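Local coordinates for protein CLPV1 (Pseudomonas aeruginosa, PDB 4UQW) that probably disassembles the TssB-TssC sheath as the Clp-family ATPase of a type VI secretion system, represented here by its N domain, at residues Arg33-Glu39 and Asp78-Ser84; Arg8-Phe12 and Asp89-Glu95; Asp52-Ile58 and Tyr155-Glu161. Residues are numbered along the deposited sequence.

Interaction 1: Arg33-Glu39 and Asp78-Ser84; sequences RGNPYVE and DRLPRGS
Arg33, Leu80 and Asn35 have the most surface covered in this contact, in which two loops that follow helices run side by side, with CA atoms 4.7 Å apart at Gly34-Gly83 and 4.8 Å at Asn35-Arg82. Arg33 starts sideways, and chi1 m, chi2 -91° and chi3 m bring its end round until NH2 meets Asp78 OD1 at 2.5 Å in a salt bridge; a long, flexible side chain suits this reach. Arg82 NH2, 3.8 Å from Arg33 NH2, shares that aspartate through a long bridge. Asn35 (chi1 m) sends ND2 to Pro81 O at 2.8 Å and, at 3.1 Å, to a water that also binds Leu80 O and Arg82 NE. The CA-to-CB bond of Leu80 points toward 33-39, CD2 lying 3.6 Å from Glu39 OE2; its apolar side chain suits packing on Val41 and His42. Ser84 N donates to Gly34 O at 2.9 Å. Gly34 (phi 73°, psi 28°) sits where a CB would crowd Gly83 N; its positive phi closes helix 17-33 with a Schellman motif.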
loop_
_atom_site.group_PDB
_atom_site.type_symbol
_atom_site.label_atom_id
_atom_site.label_comp_id
_atom_site.label_asym_id
_atom_site.label_seq_id
_atom_site.Cartn_x
_atom_site.Cartn_y
_atom_site.Cartn_z
ATOM N N ARG A 33 16.622 -7.296 5.496
ATOM C CA ARG A 33 16.434 -8.647 4.946
ATOM C C ARG A 33 17.276 -8.952 3.730
ATOM O O ARG A 33 17.352 -10.113 3.294
ATOM C CB ARG A 33 14.971 -8.867 4.540
ATOM C CG ARG A 33 13.980 -8.597 5.638
ATOM C CD ARG A 33 13.685 -9.823 6.447
ATOM N NE ARG A 33 12.635 -10.579 5.789
ATOM C CZ ARG A 33 11.991 -11.597 6.336
ATOM N NH1 ARG A 33 12.287 -11.992 7.570
ATOM N NH2 ARG A 33 11.051 -12.214 5.638
ATOM N N GLY A 34 17.851 -7.917 3.142
ATOM C CA GLY A 34 18.608 -8.053 1.908
ATOM C C GLY A 34 17.747 -8.298 0.683
ATOM O O GLY A 34 18.184 -8.833 -0.330
ATOM N N ASN A 35 16.497 -7.807 0.731
ATOM C CA ASN A 35 15.621 -7.938 -0.444
ATOM C C ASN A 35 15.960 -6.830 -1.462
ATOM O O ASN A 35 16.350 -5.710 -1.056
ATOM C CB ASN A 35 14.110 -7.828 -0.067
ATOM C CG ASN A 35 13.651 -8.845 0.972
ATOM O OD1 ASN A 35 12.896 -8.503 1.888
ATOM N ND2 ASN A 35 14.141 -10.124 0.855
ATOM N N PRO A 36 15.849 -7.094 -2.768
ATOM C CA PRO A 36 16.395 -6.114 -3.712
ATOM C C PRO A 36 15.504 -4.901 -3.934
ATOM O O PRO A 36 16.024 -3.809 -4.296
ATOM C CB PRO A 36 16.549 -6.905 -5.024
ATOM C CG PRO A 36 15.556 -8.042 -4.876
ATOM C CD PRO A 36 15.586 -8.398 -3.398
ATOM N N TYR A 37 14.190 -5.051 -3.684
ATOM C CA TYR A 37 13.226 -3.952 -3.945
ATOM C C TYR A 37 12.280 -3.827 -2.807
ATOM O O TYR A 37 11.785 -4.833 -2.276
ATOM C CB TYR A 37 12.394 -4.184 -5.281
ATOM C CG TYR A 37 13.335 -4.194 -6.469
ATOM C CD1 TYR A 37 13.809 -2.992 -6.998
ATOM C CD2 TYR A 37 13.829 -5.401 -6.978
ATOM C CE1 TYR A 37 14.743 -2.984 -8.026
ATOM C CE2 TYR A 37 14.765 -5.414 -7.990
ATOM C CZ TYR A 37 15.205 -4.207 -8.513
ATOM O OH TYR A 37 16.141 -4.213 -9.518
ATOM N N VAL A 38 11.996 -2.573 -2.422
ATOM C CA VAL A 38 10.914 -2.281 -1.498
ATOM C C VAL A 38 9.575 -2.472 -2.249
ATOM O O VAL A 38 9.307 -1.799 -3.237
ATOM C CB VAL A 38 11.008 -0.866 -0.966
ATOM C CG1 VAL A 38 9.984 -0.677 0.135
ATOM C CG2 VAL A 38 12.425 -0.634 -0.409
ATOM N N GLU A 39 8.815 -3.478 -1.815
ATOM C CA GLU A 39 7.617 -3.906 -2.539
ATOM C C GLU A 39 6.365 -3.563 -1.808
ATOM O O GLU A 39 6.380 -3.145 -0.643
ATOM C CB GLU A 39 7.633 -5.420 -2.721
ATOM C CG GLU A 39 8.748 -5.888 -3.673
ATOM C CD GLU A 39 8.606 -7.344 -4.016
ATOM O OE1 GLU A 39 7.522 -7.938 -3.766
ATOM O OE2 GLU A 39 9.599 -7.892 -4.530
ATOM N N ASP A 78 8.917 -13.813 3.423
ATOM C CA ASP A 78 9.955 -14.838 3.663
ATOM C C ASP A 78 10.405 -15.466 2.355
ATOM O O ASP A 78 11.494 -16.030 2.272
ATOM C CB ASP A 78 9.459 -15.932 4.631
ATOM C CG ASP A 78 9.464 -15.461 6.087
ATOM O OD1 ASP A 78 10.106 -14.433 6.374
ATOM O OD2 ASP A 78 8.800 -16.080 6.946
ATOM N N ARG A 79 9.575 -15.366 1.330
ATOM C CA ARG A 79 9.899 -15.956 0.047
ATOM C C ARG A 79 10.647 -15.021 -0.915
ATOM O O ARG A 79 11.199 -15.472 -1.914
ATOM C CB ARG A 79 8.614 -16.481 -0.627
ATOM C CG ARG A 79 8.006 -17.726 0.072
ATOM C CD ARG A 79 6.766 -18.231 -0.686
ATOM N NE ARG A 79 5.964 -19.195 0.076
ATOM C CZ ARG A 79 4.759 -18.936 0.583
ATOM N NH1 ARG A 79 4.203 -17.739 0.405
ATOM N NH2 ARG A 79 4.103 -19.872 1.263
ATOM N N LEU A 80 10.697 -13.719 -0.631
ATOM C CA LEU A 80 11.452 -12.833 -1.501
ATOM C C LEU A 80 12.905 -13.207 -1.599
ATOM O O LEU A 80 13.479 -13.759 -0.671
ATOM C CB LEU A 80 11.367 -11.390 -0.986
ATOM C CG LEU A 80 9.956 -10.794 -0.926
ATOM C CD1 LEU A 80 9.978 -9.413 -0.279
ATOM C CD2 LEU A 80 9.464 -10.693 -2.349
ATOM N N PRO A 81 13.538 -12.861 -2.730
ATOM C CA PRO A 81 14.975 -13.128 -2.831
ATOM C C PRO A 81 15.769 -12.337 -1.792
ATOM O O PRO A 81 15.382 -11.186 -1.454
ATOM C CB PRO A 81 15.319 -12.712 -4.261
ATOM C CG PRO A 81 14.223 -11.987 -4.786
ATOM C CD PRO A 81 12.985 -12.191 -3.920
ATOM N N ARG A 82 16.853 -12.929 -1.293
ATOM C CA ARG A 82 17.635 -12.326 -0.220
ATOM C C ARG A 82 19.079 -12.182 -0.610
ATOM O O ARG A 82 19.467 -12.541 -1.713
ATOM C CB ARG A 82 17.558 -13.138 1.071
ATOM C CG ARG A 82 16.181 -13.284 1.699
ATOM C CD ARG A 82 16.192 -14.316 2.861
ATOM N NE ARG A 82 14.897 -14.411 3.554
ATOM C CZ ARG A 82 14.683 -15.068 4.701
ATOM N NH1 ARG A 82 15.684 -15.700 5.313
ATOM N NH2 ARG A 82 13.459 -15.106 5.239
ATOM N N GLY A 83 19.868 -11.653 0.319
ATOM C CA GLY A 83 21.292 -11.472 0.101
ATOM C C GLY A 83 21.639 -10.585 -1.077
ATOM O O GLY A 83 22.671 -10.756 -1.729
ATOM N N SER A 84 20.786 -9.612 -1.341
ATOM C CA SER A 84 21.015 -8.690 -2.421
ATOM C C SER A 84 22.203 -7.846 -2.043
ATOM O O SER A 84 22.253 -7.293 -0.944
ATOM C CB SER A 84 19.766 -7.821 -2.661
ATOM O OG SER A 84 20.002 -6.871 -3.676
HETATM O O HOH W 1 13.046 -12.735 2.165
#

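Interaction 2: Arg8-Phe12 and Asp89-Glu95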
loop_
_atom_site.group_PDB
_atom_site.type_symbol
_atom_site.label_atom_id
_atom_site.label_comp_id
_atom_site.label_asym_id
_atom_site.label_seq_id
_atom_site.Cartn_x
_atom_site.Cartn_y
_atom_site.Cartn_z
ATOM N N ARG A 8 10.162 11.306 -7.960
ATOM C CA ARG A 8 9.680 10.637 -6.754
ATOM C C ARG A 8 9.361 11.647 -5.645
ATOM O O ARG A 8 8.419 11.461 -4.859
ATOM C CB ARG A 8 10.702 9.623 -6.229
ATOM C CG ARG A 8 10.747 8.360 -7.118
ATOM C CD ARG A 8 11.815 7.467 -6.531
ATOM N NE ARG A 8 11.777 6.171 -7.215
ATOM C CZ ARG A 8 12.715 5.251 -7.096
ATOM N NH1 ARG A 8 13.747 5.460 -6.280
ATOM N NH2 ARG A 8 12.587 4.075 -7.731
ATOM N N VAL A 9 10.155 12.714 -5.533
ATOM C CA VAL A 9 9.889 13.647 -4.438
ATOM C C VAL A 9 8.491 14.260 -4.553
ATOM O O VAL A 9 7.788 14.475 -3.543
ATOM C CB VAL A 9 11.016 14.758 -4.352
ATOM C CG1 VAL A 9 11.154 15.544 -5.661
ATOM C CG2 VAL A 9 10.746 15.693 -3.193
ATOM N N ALA A 10 8.069 14.548 -5.782
ATOM C CA ALA A 10 6.708 15.069 -5.970
ATOM C C ALA A 10 5.636 13.999 -5.763
ATOM O O ALA A 10 4.602 14.273 -5.109
ATOM C CB ALA A 10 6.556 15.656 -7.410
ATOM N N LEU A 11 5.868 12.819 -6.315
ATOM C CA LEU A 11 4.890 11.733 -6.254
ATOM C C LEU A 11 4.679 11.275 -4.799
ATOM O O LEU A 11 3.562 11.285 -4.254
ATOM C CB LEU A 11 5.387 10.574 -7.140
ATOM C CG LEU A 11 4.567 9.300 -7.109
ATOM C CD1 LEU A 11 3.165 9.527 -7.657
ATOM C CD2 LEU A 11 5.372 8.208 -7.899
ATOM N N PHE A 12 5.789 10.858 -4.150
ATOM C CA PHE A 12 5.678 10.388 -2.769
ATOM C C PHE A 12 5.347 11.505 -1.805
ATOM O O PHE A 12 4.785 11.250 -0.751
ATOM C CB PHE A 12 7.009 9.699 -2.350
ATOM C CG PHE A 12 7.157 8.337 -2.986
ATOM C CD1 PHE A 12 7.560 8.199 -4.316
ATOM C CD2 PHE A 12 6.791 7.160 -2.270
ATOM C CE1 PHE A 12 7.651 6.914 -4.947
ATOM C CE2 PHE A 12 6.844 5.880 -2.889
ATOM C CZ PHE A 12 7.263 5.758 -4.231
ATOM N N ASP A 89 16.265 -0.577 -4.241
ATOM C CA ASP A 89 15.418 0.421 -4.915
ATOM C C ASP A 89 13.954 0.143 -4.593
ATOM O O ASP A 89 13.619 -0.828 -3.971
ATOM C CB ASP A 89 15.635 0.421 -6.458
ATOM C CG ASP A 89 15.440 1.787 -7.095
ATOM O OD1 ASP A 89 14.777 2.641 -6.508
ATOM O OD2 ASP A 89 16.019 2.059 -8.169
ATOM N N LEU A 90 13.096 1.072 -5.047
ATOM C CA LEU A 90 11.641 0.850 -4.901
ATOM C C LEU A 90 11.098 0.057 -6.048
ATOM O O LEU A 90 11.515 0.263 -7.161
ATOM C CB LEU A 90 10.892 2.171 -4.895
ATOM C CG LEU A 90 11.394 3.159 -3.855
ATOM C CD1 LEU A 90 10.614 4.539 -4.070
ATOM C CD2 LEU A 90 11.258 2.681 -2.415
ATOM N N SER A 91 10.203 -0.903 -5.783
ATOM C CA SER A 91 9.448 -1.555 -6.843
ATOM C C SER A 91 8.639 -0.564 -7.712
ATOM O O SER A 91 8.009 0.359 -7.175
ATOM C CB SER A 91 8.454 -2.518 -6.202
ATOM O OG SER A 91 7.591 -3.134 -7.174
ATOM N N SER A 92 8.603 -0.826 -9.015
ATOM C CA SER A 92 7.748 -0.035 -9.867
ATOM C C SER A 92 6.302 -0.067 -9.356
ATOM O O SER A 92 5.564 0.906 -9.488
ATOM C CB SER A 92 7.842 -0.548 -11.305
ATOM O OG SER A 92 7.007 0.195 -12.166
ATOM N N HIS A 93 5.828 -1.190 -8.802
ATOM C CA HIS A 93 4.449 -1.207 -8.323
ATOM C C HIS A 93 4.199 -0.272 -7.167
ATOM O O HIS A 93 3.059 0.189 -6.978
ATOM C CB HIS A 93 4.048 -2.652 -7.917
ATOM C CG HIS A 93 3.750 -3.531 -9.100
ATOM N ND1 HIS A 93 3.707 -4.906 -8.998
ATOM C CD2 HIS A 93 3.472 -3.234 -10.394
ATOM C CE1 HIS A 93 3.381 -5.415 -10.168
ATOM N NE2 HIS A 93 3.212 -4.428 -11.034
ATOM N N VAL A 94 5.221 0.030 -6.348
ATOM C CA VAL A 94 5.007 0.947 -5.251
ATOM C C VAL A 94 4.820 2.373 -5.849
ATOM O O VAL A 94 3.871 3.096 -5.451
ATOM C CB VAL A 94 6.215 0.894 -4.281
ATOM C CG1 VAL A 94 6.230 2.104 -3.354
ATOM C CG2 VAL A 94 6.109 -0.399 -3.492
ATOM N N GLU A 95 5.642 2.747 -6.837
ATOM C CA GLU A 95 5.472 4.059 -7.522
ATOM C C GLU A 95 4.073 4.116 -8.143
ATOM O O GLU A 95 3.373 5.124 -8.027
ATOM C CB GLU A 95 6.494 4.319 -8.652
ATOM C CG GLU A 95 7.936 4.344 -8.143
ATOM C CD GLU A 95 8.895 4.580 -9.303
ATOM O OE1 GLU A 95 8.511 4.414 -10.497
ATOM O OE2 GLU A 95 10.043 4.943 -9.065
#
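One guanidinium held by two acids, each using a single carboxylate oxygen, distinguishes this contact. Arg8 NE and NH2 donate to Glu95 OE2 at 2.8 and 3.0 Å, while NH1 and NH2 donate to Asp89 OD1 at 3.0 and 2.9 Å; both oxygens lie near the guanidinium plane, as in-plane N-H groups require. The extended Arg8 side chain (t at chi2 and chi3) carries its charge across from the helix. Asp89 OD1 is held in position by a 2.7 Å bond from Leu90 N. Leu90 CD1 covers one face of the guanidinium, 3.7 Å from Arg8 NE, and reaches Phe12 CZ at 3.6 Å, so one methyl serves both charged and aromatic neighbours. Around the Phe12 ring edge lie Val94 CG1, 3.9 Å from CE2, and Glu95 CG, 4.1 Å from CE1; the aliphatic part of the glutamate thus packs while its carboxylate pairs. Arg8, Phe12 and Leu90, with Tyr20, line a pocket occupied by benzamidine, probably from the crystallisation liquor. Ser91 OG caps helix 92-108 by accepting from His93 N at 3.1 Å. Phe12 and Val94 both pack on Ile23 of helix 17-33, Leu11 reaches Val98 and Glu99, and strand 89-90 lies parallel to strand 37-38.

Interaction 3: Asp52-Ile58 and Tyr155-Glu161; sequences DSDLHQI and YVGASPE
The end of helix 152-156 and the tail after it run against the first turn of helix 54-61, with CA atoms 5.3 Å apart at Ile58-Tyr155, 5.1 Å at Gln57-Val156 and 5.2 Å at Ser53-Ser159. Tyr155 (chi1 m) lays its CB 4.3 Å from Ile58 CG1, its ring edge turned to Ile58 O. Val156 CG1 packs 4.2 Å from Ile58 CG1, a compact branched side chain fitting the close backbones. Gly157 (phi 53°, psi -126°) leaves the helix and occupies the second position of a type II' beta turn from Val156 to Ser159, closed by Ser159 N to Val156 O at 3.0 Å; glycine readily adopts this positive phi. In this mostly helical Clp N domain, the turn lets the end of the fragment continue along helix 54-61, from Ile58 to its N-terminal end. Ala158, small and exposed, works through its backbone: one water joins its O (3.3 Å) to Asp52 OD2 (2.6 Å), and another accepts from its N (2.8 Å) and donates weakly to Gln57 OE1 (3.1 Å). Ser159 (chi1 t) donates OG to Asp54 OD1 at 2.7 Å and accepts from Glu161 N at 3.0 Å, an ST turn. Pro160 CD rests 3.6 Å from Asp52 OD2. The CA-to-CB bond of Glu161 (chi1 m, chi2 t) points toward 52-58, and OE2 accepts from Asp54 N at 2.8 Å and pairs with Thr116 OG1; Asp54, whose OD1 lies 3.6 Å from Glu161 OE2, has its other oxygen paired with Arg115.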
loop_
_atom_site.group_PDB
_atom_site.type_symbol
_atom_site.label_atom_id
_atom_site.label_comp_id
_atom_site.label_asym_id
_atom_site.label_seq_id
_atom_site.Cartn_x
_atom_site.Cartn_y
_atom_site.Cartn_z
ATOM N N ASP A 52 -3.232 1.119 14.210
ATOM C CA ASP A 52 -4.435 1.281 13.394
ATOM C C ASP A 52 -4.080 2.033 12.128
ATOM O O ASP A 52 -3.030 2.693 12.051
ATOM C CB ASP A 52 -5.517 2.016 14.199
ATOM C CG ASP A 52 -6.930 1.842 13.629
ATOM O OD1 ASP A 52 -7.203 0.907 12.848
ATOM O OD2 ASP A 52 -7.811 2.659 14.025
ATOM N N SER A 53 -4.965 1.947 11.140
ATOM C CA SER A 53 -4.793 2.592 9.844
ATOM C C SER A 53 -6.049 2.373 9.012
ATOM O O SER A 53 -6.917 1.585 9.414
ATOM C CB SER A 53 -3.605 2.033 9.062
ATOM O OG SER A 53 -3.920 0.684 8.642
ATOM N N ASP A 54 -6.126 3.005 7.845
ATOM C CA ASP A 54 -7.241 2.694 6.944
ATOM C C ASP A 54 -7.192 1.221 6.553
ATOM O O ASP A 54 -8.231 0.596 6.400
ATOM C CB ASP A 54 -7.155 3.461 5.620
ATOM C CG ASP A 54 -7.377 4.925 5.753
ATOM O OD1 ASP A 54 -7.831 5.391 6.831
ATOM O OD2 ASP A 54 -7.149 5.575 4.717
ATOM N N LEU A 55 -5.989 0.694 6.328
ATOM C CA LEU A 55 -5.878 -0.699 5.919
ATOM C C LEU A 55 -6.451 -1.644 7.006
ATOM O O LEU A 55 -7.163 -2.633 6.695
ATOM C CB LEU A 55 -4.385 -1.035 5.611
ATOM C CG LEU A 55 -4.148 -2.425 5.068
ATOM C CD1 LEU A 55 -4.963 -2.731 3.768
ATOM C CD2 LEU A 55 -2.666 -2.489 4.691
ATOM N N HIS A 56 -6.144 -1.391 8.295
ATOM C CA HIS A 56 -6.720 -2.202 9.351
ATOM C C HIS A 56 -8.223 -2.219 9.273
ATOM O O HIS A 56 -8.869 -3.279 9.458
ATOM C CB HIS A 56 -6.364 -1.701 10.757
ATOM C CG HIS A 56 -4.921 -1.838 11.163
ATOM N ND1 HIS A 56 -3.895 -1.107 10.594
ATOM C CD2 HIS A 56 -4.355 -2.551 12.181
ATOM C CE1 HIS A 56 -2.761 -1.370 11.230
ATOM N NE2 HIS A 56 -3.014 -2.240 12.195
ATOM N N GLN A 57 -8.801 -1.025 9.148
ATOM C CA GLN A 57 -10.248 -0.910 9.180
ATOM C C GLN A 57 -10.899 -1.494 7.948
ATOM O O GLN A 57 -11.962 -2.102 8.058
ATOM C CB GLN A 57 -10.644 0.578 9.341
ATOM C CG GLN A 57 -10.132 1.089 10.702
ATOM C CD GLN A 57 -10.759 0.298 11.856
ATOM O OE1 GLN A 57 -11.953 0.006 11.849
ATOM N NE2 GLN A 57 -9.945 -0.106 12.813
ATOM N N ILE A 58 -10.293 -1.285 6.778
ATOM C CA ILE A 58 -10.806 -1.873 5.539
ATOM C C ILE A 58 -10.771 -3.408 5.628
ATOM O O ILE A 58 -11.727 -4.056 5.221
ATOM C CB ILE A 58 -9.997 -1.360 4.350
ATOM C CG1 ILE A 58 -10.357 0.113 4.091
ATOM C CG2 ILE A 58 -10.268 -2.186 3.085
ATOM C CD1 ILE A 58 -9.369 0.825 3.111
ATOM N N TYR A 155 -16.111 2.241 5.759
ATOM C CA TYR A 155 -15.020 1.265 5.799
ATOM C C TYR A 155 -13.856 1.726 6.664
ATOM O O TYR A 155 -13.242 0.890 7.336
ATOM C CB TYR A 155 -14.547 0.900 4.361
ATOM C CG TYR A 155 -15.427 -0.172 3.762
ATOM C CD1 TYR A 155 -16.705 0.134 3.302
ATOM C CD2 TYR A 155 -14.990 -1.488 3.685
ATOM C CE1 TYR A 155 -17.538 -0.849 2.803
ATOM C CE2 TYR A 155 -15.823 -2.477 3.147
ATOM C CZ TYR A 155 -17.076 -2.148 2.720
ATOM O OH TYR A 155 -17.910 -3.129 2.214
ATOM N N VAL A 156 -13.550 3.028 6.722
ATOM C CA VAL A 156 -12.342 3.376 7.450
ATOM C C VAL A 156 -12.627 3.775 8.900
ATOM O O VAL A 156 -11.677 3.905 9.671
ATOM C CB VAL A 156 -11.505 4.466 6.776
ATOM C CG1 VAL A 156 -11.052 4.012 5.363
ATOM C CG2 VAL A 156 -12.299 5.822 6.667
ATOM N N GLY A 157 -13.900 3.942 9.274
ATOM C CA GLY A 157 -14.259 4.118 10.689
ATOM C C GLY A 157 -13.484 5.239 11.366
ATOM O O GLY A 157 -13.482 6.379 10.893
ATOM N N ALA A 158 -12.834 4.921 12.492
ATOM C CA ALA A 158 -12.128 5.954 13.249
ATOM C C ALA A 158 -10.608 5.883 13.010
ATOM O O ALA A 158 -9.810 6.276 13.878
ATOM C CB ALA A 158 -12.459 5.836 14.769
ATOM N N SER A 159 -10.219 5.487 11.808
ATOM C CA SER A 159 -8.797 5.467 11.456
ATOM C C SER A 159 -8.053 6.745 11.804
ATOM O O SER A 159 -8.582 7.826 11.642
ATOM C CB SER A 159 -8.678 5.254 9.947
ATOM O OG SER A 159 -7.323 5.436 9.486
ATOM N N PRO A 160 -6.794 6.627 12.262
ATOM C CA PRO A 160 -6.015 7.833 12.534
ATOM C C PRO A 160 -5.711 8.623 11.274
ATOM O O PRO A 160 -5.238 9.748 11.406
ATOM C CB PRO A 160 -4.720 7.286 13.152
ATOM C CG PRO A 160 -4.608 5.916 12.589
ATOM C CD PRO A 160 -6.016 5.392 12.490
ATOM N N GLU A 161 -5.966 8.073 10.083
ATOM C CA GLU A 161 -5.702 8.853 8.875
ATOM C C GLU A 161 -6.865 9.826 8.614
ATOM O O GLU A 161 -6.839 10.573 7.647
ATOM C CB GLU A 161 -5.483 7.925 7.695
ATOM C CG GLU A 161 -4.303 6.985 7.981
ATOM C CD GLU A 161 -4.038 6.118 6.776
ATOM O OE1 GLU A 161 -3.535 6.601 5.736
ATOM O OE2 GLU A 161 -4.284 4.868 6.851
HETATM O O HOH W 2 -7.645 4.655 15.713
HETATM O O HOH W 3 -12.906 2.395 13.607
#

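Interactions 1 and 2 meet at the two-stranded parallel sheet, where probable hydrogen bonds join Val38 N to Asp89 O and Val38 O to Ser91 N, both at 2.8 Å. Interaction 3 lies on the opposite side of the chain's centre, about 28 Å and 23 Å between centres from interactions 1 and 2. Interaction 1 is a surface contact of two helix ends and the loops that follow them; the other two are partly buried. Salt-bridge networks around arginine mark interactions 1 and 2, whereas hydrogen bonds, Asp54 N to Glu161 OE2 and Ser159 OG to Asp54 OD1, span interaction 3, its nearby carboxylates offset by Arg115 for Asp54 and by Thr116 and Asn16 for Glu161.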